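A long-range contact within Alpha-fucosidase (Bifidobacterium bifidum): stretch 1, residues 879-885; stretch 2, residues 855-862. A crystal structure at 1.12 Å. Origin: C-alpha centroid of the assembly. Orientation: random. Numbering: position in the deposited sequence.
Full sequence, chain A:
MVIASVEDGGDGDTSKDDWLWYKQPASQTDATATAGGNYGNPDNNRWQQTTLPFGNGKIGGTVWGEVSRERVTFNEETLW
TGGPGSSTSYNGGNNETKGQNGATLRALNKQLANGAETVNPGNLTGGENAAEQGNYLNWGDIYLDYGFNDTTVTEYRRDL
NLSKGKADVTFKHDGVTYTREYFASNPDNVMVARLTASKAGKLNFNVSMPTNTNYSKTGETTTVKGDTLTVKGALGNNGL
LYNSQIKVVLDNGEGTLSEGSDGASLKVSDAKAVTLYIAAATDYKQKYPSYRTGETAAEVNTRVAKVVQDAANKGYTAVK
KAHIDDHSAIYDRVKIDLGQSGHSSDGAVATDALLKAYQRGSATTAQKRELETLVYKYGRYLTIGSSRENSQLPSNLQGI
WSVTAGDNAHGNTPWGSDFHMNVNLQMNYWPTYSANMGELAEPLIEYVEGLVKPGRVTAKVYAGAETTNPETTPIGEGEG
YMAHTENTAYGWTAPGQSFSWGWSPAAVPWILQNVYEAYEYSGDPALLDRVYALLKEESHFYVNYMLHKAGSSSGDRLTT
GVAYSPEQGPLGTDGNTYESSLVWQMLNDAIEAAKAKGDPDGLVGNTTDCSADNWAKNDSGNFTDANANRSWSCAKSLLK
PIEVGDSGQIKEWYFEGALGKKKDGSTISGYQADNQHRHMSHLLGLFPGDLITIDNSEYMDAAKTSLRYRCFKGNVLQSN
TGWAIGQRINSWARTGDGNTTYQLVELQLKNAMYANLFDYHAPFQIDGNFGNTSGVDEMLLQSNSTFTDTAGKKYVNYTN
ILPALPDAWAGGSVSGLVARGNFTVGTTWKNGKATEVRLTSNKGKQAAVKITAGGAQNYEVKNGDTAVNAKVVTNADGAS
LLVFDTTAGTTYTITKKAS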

ATOM      1  N   ALA A 879      25.428 -20.328 -10.977  1.00 10.32           N
ATOM      2  CA  ALA A 879      24.104 -19.877 -11.409  1.00  9.74           C
ATOM      3  C   ALA A 879      24.220 -19.313 -12.818  1.00  9.55           C
ATOM      4  O   ALA A 879      25.214 -18.666 -13.142  1.00  9.33           O
ATOM      5  CB  ALA A 879      23.547 -18.831 -10.456  1.00 10.16           C
ATOM      6  N   SER A 880      23.206 -19.566 -13.644  1.00  9.43           N
ATOM      7  CA  SER A 880      23.220 -19.131 -15.041  1.00  9.46           C
ATOM      8  C   SER A 880      22.022 -18.272 -15.430  1.00  9.14           C
ATOM      9  O   SER A 880      20.927 -18.418 -14.868  1.00  8.88           O
ATOM     10  CB  SER A 880      23.290 -20.336 -15.980  1.00  9.89           C
ATOM     11  OG  SER A 880      24.558 -20.964 -15.920  1.00 11.41           O
ATOM     12  N   LEU A 881      22.248 -17.382 -16.394  1.00  8.88           N
ATOM     13  CA  LEU A 881      21.178 -16.655 -17.069  1.00  8.66           C
ATOM     14  C   LEU A 881      21.168 -16.980 -18.553  1.00  8.64           C
ATOM     15  O   LEU A 881      22.218 -17.243 -19.155  1.00  8.73           O
ATOM     16  CB  LEU A 881      21.356 -15.141 -16.937  1.00  8.96           C
ATOM     17  CG  LEU A 881      21.625 -14.475 -15.594  1.00  8.99           C
ATOM     18  CD1 LEU A 881      21.705 -12.980 -15.815  1.00 10.04           C
ATOM     19  CD2 LEU A 881      20.549 -14.794 -14.578  1.00  9.51           C
ATOM     20  N   LEU A 882      19.972 -16.946 -19.132  1.00  8.14           N
ATOM     21  CA  LEU A 882      19.792 -16.859 -20.575  1.00  8.84           C
ATOM     22  C   LEU A 882      19.681 -15.391 -20.944  1.00  8.64           C
ATOM     23  O   LEU A 882      18.850 -14.668 -20.385  1.00  8.60           O
ATOM     24  CB  LEU A 882      18.517 -17.583 -20.992  1.00  9.02           C
ATOM     25  CG  LEU A 882      18.570 -19.108 -20.977  1.00 10.34           C
ATOM     26  CD1 LEU A 882      17.170 -19.692 -20.896  1.00 11.77           C
ATOM     27  CD2 LEU A 882      19.306 -19.637 -22.207  1.00 11.93           C
ATOM     28  N   VAL A 883      20.519 -14.949 -21.873  1.00  8.63           N
ATOM     29  CA  VAL A 883      20.564 -13.551 -22.275  1.00  9.00           C
ATOM     30  C   VAL A 883      20.245 -13.443 -23.757  1.00  9.11           C
ATOM     31  O   VAL A 883      20.910 -14.071 -24.588  1.00  9.42           O
ATOM     32  CB  VAL A 883      21.950 -12.919 -21.981  1.00  9.15           C
ATOM     33  CG1 VAL A 883      21.993 -11.462 -22.430  1.00  9.90           C
ATOM     34  CG2 VAL A 883      22.284 -13.026 -20.497  1.00  9.98           C
ATOM     35  N   PHE A 884      19.239 -12.644 -24.093  1.00  8.88           N
ATOM     36  CA  PHE A 884      18.817 -12.501 -25.482  1.00  8.92           C
ATOM     37  C   PHE A 884      18.188 -11.152 -25.763  1.00  8.82           C
ATOM     38  O   PHE A 884      17.630 -10.514 -24.867  1.00  8.71           O
ATOM     39  CB  PHE A 884      17.898 -13.656 -25.923  1.00  8.93           C
ATOM     40  CG  PHE A 884      16.694 -13.885 -25.034  1.00  9.00           C
ATOM     41  CD1 PHE A 884      15.437 -13.415 -25.411  1.00  8.76           C
ATOM     42  CD2 PHE A 884      16.807 -14.609 -23.848  1.00  8.77           C
ATOM     43  CE1 PHE A 884      14.315 -13.650 -24.608  1.00  9.51           C
ATOM     44  CE2 PHE A 884      15.695 -14.838 -23.038  1.00  9.63           C
ATOM     45  CZ  PHE A 884      14.449 -14.363 -23.420  1.00  9.35           C
ATOM     46  N   ASP A 885      18.310 -10.711 -27.010  1.00  8.55           N
ATOM     47  CA  ASP A 885      17.623  -9.516 -27.476  1.00  8.53           C
ATOM     48  C   ASP A 885      16.131  -9.761 -27.516  1.00  8.49           C
ATOM     49  O   ASP A 885      15.683 -10.879 -27.749  1.00  8.53           O
ATOM     50  CB  ASP A 885      18.082  -9.145 -28.887  1.00  8.69           C
ATOM     51  CG  ASP A 885      19.534  -8.709 -28.944  1.00  9.42           C
ATOM     52  OD1 ASP A 885      20.107  -8.317 -27.906  1.00 11.08           O
ATOM     53  OD2 ASP A 885      20.106  -8.760 -30.052  1.00 10.86           O
TER
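Stretch 2, residues 855-862: GAQNYEVK

Stretch 2 begins with a short 3-10 turn, residues 856-858, closed by hydrogen bonds from Asn858 N to Gly855 O (2.9 Å) and from Tyr859 N to Ala856 O (3.0 Å), and then extends into a strand from Tyr859 onward. This strand runs in nearly the same direction as strand 880-884, with a crossing angle of -17° and axes 8.8 Å apart at closest approach. No direct hydrogen bond joins the two stretches; side chains fill the gap, and Ser880, Leu882 and Phe884 point toward stretch 2, alternating with Leu881 and Val883, which point away.

The 3-10 turn presses its smallest bump, the methyl of Ala856, against the backbone, with CB 3.6 Å from Ser880 O and 4.3 Å from Leu881 CA. Leu882 (m, t) fills the hollow where turn becomes strand: its CG lies 4.1 Å from Ala856 CB, while its CD1 reaches Ala856 O at 3.5 Å, Tyr859 CB at 4.0 Å and Val861 CG2 at 4.1 Å. Farther along, Val861 packs against Phe884, its CG1 over one ring face, 3.9 Å from the centroid, and its CG2 3.8 Å from Phe884 CE2. At the other end two waters bridge polar groups, one linking Ala856 N to Ser880 O, the other Gln857 OE1 to Ser880 N.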

ATOM      1  N   GLY A 855      17.244 -24.224 -13.403  1.00  9.69           N
ATOM      2  CA  GLY A 855      18.549 -23.858 -13.951  1.00  9.66           C
ATOM      3  C   GLY A 855      18.441 -23.476 -15.412  1.00  9.51           C
ATOM      4  O   GLY A 855      18.247 -24.342 -16.274  1.00  9.42           O
ATOM      5  N   ALA A 856      18.593 -22.182 -15.693  1.00  9.54           N
ATOM      6  CA  ALA A 856      18.390 -21.630 -17.038  1.00  9.96           C
ATOM      7  C   ALA A 856      19.258 -22.270 -18.119  1.00 10.27           C
ATOM      8  O   ALA A 856      18.859 -22.316 -19.284  1.00 10.36           O
ATOM      9  CB  ALA A 856      18.594 -20.118 -17.032  1.00  9.93           C
ATOM     10  N   GLN A 857      20.433 -22.761 -17.728  1.00 10.41           N
ATOM     11  CA  GLN A 857      21.349 -23.422 -18.659  1.00 10.90           C
ATOM     12  C   GLN A 857      20.738 -24.677 -19.293  1.00 11.00           C
ATOM     13  O   GLN A 857      21.234 -25.171 -20.310  1.00 11.50           O
ATOM     14  CB  GLN A 857      22.682 -23.756 -17.972  1.00 11.25           C
ATOM     15  CG  GLN A 857      22.644 -24.933 -16.992  1.00 11.89           C
ATOM     16  CD  GLN A 857      22.190 -24.557 -15.582  1.00 12.23           C
ATOM     17  OE1 GLN A 857      21.636 -23.477 -15.350  1.00 12.13           O
ATOM     18  NE2 GLN A 857      22.413 -25.459 -14.635  1.00 13.19           N
ATOM     19  N   ASN A 858      19.664 -25.182 -18.691  1.00 10.97           N
ATOM     20  CA  ASN A 858      18.965 -26.371 -19.175  1.00 11.18           C
ATOM     21  C   ASN A 858      17.818 -26.063 -20.140  1.00 11.17           C
ATOM     22  O   ASN A 858      17.118 -26.976 -20.591  1.00 11.55           O
ATOM     23  CB  ASN A 858      18.431 -27.169 -17.985  1.00 11.31           C
ATOM     24  CG  ASN A 858      19.530 -27.635 -17.047  1.00 11.65           C
ATOM     25  OD1 ASN A 858      19.491 -27.363 -15.844  1.00 12.66           O
ATOM     26  ND2 ASN A 858      20.518 -28.338 -17.591  1.00 11.68           N
ATOM     27  N   TYR A 859      17.632 -24.783 -20.454  1.00 11.05           N
ATOM     28  CA  TYR A 859      16.488 -24.324 -21.236  1.00 11.23           C
ATOM     29  C   TYR A 859      16.912 -23.648 -22.533  1.00 11.56           C
ATOM     30  O   TYR A 859      18.080 -23.302 -22.718  1.00 11.98           O
ATOM     31  CB  TYR A 859      15.625 -23.358 -20.406  1.00 11.20           C
ATOM     32  CG  TYR A 859      14.977 -23.977 -19.185  1.00 11.02           C
ATOM     33  CD1 TYR A 859      13.610 -24.255 -19.156  1.00 10.88           C
ATOM     34  CD2 TYR A 859      15.731 -24.281 -18.054  1.00 10.18           C
ATOM     35  CE1 TYR A 859      13.010 -24.819 -18.029  1.00 11.02           C
ATOM     36  CE2 TYR A 859      15.148 -24.849 -16.929  1.00 10.90           C
ATOM     37  CZ  TYR A 859      13.791 -25.119 -16.923  1.00 10.91           C
ATOM     38  OH  TYR A 859      13.220 -25.680 -15.803  1.00 11.67           O
ATOM     39  N   GLU A 860      15.940 -23.457 -23.422  1.00 12.15           N
ATOM     40  CA  GLU A 860      16.153 -22.761 -24.685  1.00 12.55           C
ATOM     41  C   GLU A 860      14.991 -21.816 -24.969  1.00 12.34           C
ATOM     42  O   GLU A 860      13.893 -21.991 -24.429  1.00 12.47           O
ATOM     43  CB  GLU A 860      16.337 -23.756 -25.834  1.00 12.68           C
ATOM     44  CG  GLU A 860      15.158 -24.692 -26.037  1.00 13.62           C
ATOM     45  CD  GLU A 860      15.418 -25.772 -27.070  1.00 14.31           C
ATOM     46  OE1 GLU A 860      16.540 -25.831 -27.622  1.00 16.92           O
ATOM     47  OE2 GLU A 860      14.493 -26.567 -27.324  1.00 16.24           O
ATOM     48  N   VAL A 861      15.245 -20.826 -25.820  1.00 12.44           N
ATOM     49  CA  VAL A 861      14.305 -19.736 -26.071  1.00 12.79           C
ATOM     50  C   VAL A 861      13.790 -19.777 -27.507  1.00 13.15           C
ATOM     51  O   VAL A 861      14.569 -19.935 -28.457  1.00 12.93           O
ATOM     52  CB  VAL A 861      14.962 -18.356 -25.802  1.00 12.80           C
ATOM     53  CG1 VAL A 861      13.939 -17.226 -25.928  1.00 12.70           C
ATOM     54  CG2 VAL A 861      15.618 -18.324 -24.424  1.00 13.31           C
ATOM     55  N   LYS A 862      12.476 -19.637 -27.656  1.00 13.63           N
ATOM     56  CA  LYS A 862      11.849 -19.573 -28.968  1.00 14.69           C
ATOM     57  C   LYS A 862      10.907 -18.380 -29.083  1.00 15.11           C
ATOM     58  O   LYS A 862      10.346 -17.907 -28.089  1.00 14.45           O
ATOM     59  CB  LYS A 862      11.098 -20.872 -29.278  1.00 14.64           C
ATOM     60  CG  LYS A 862      11.999 -22.097 -29.424  1.00 15.47           C
ATOM     61  CD  LYS A 862      11.196 -23.350 -29.726  1.00 15.82           C
ATOM     62  CE  LYS A 862      12.059 -24.601 -29.625  1.00 18.41           C
ATOM     63  NZ  LYS A 862      11.285 -25.841 -29.924  1.00 20.10           N
TER
HETATM   64  O   HOH W   1      19.111 -20.129 -13.802  1.00  7.94           O
HETATM   65  O   HOH W   2      21.987 -22.203 -12.926  1.00 16.04           O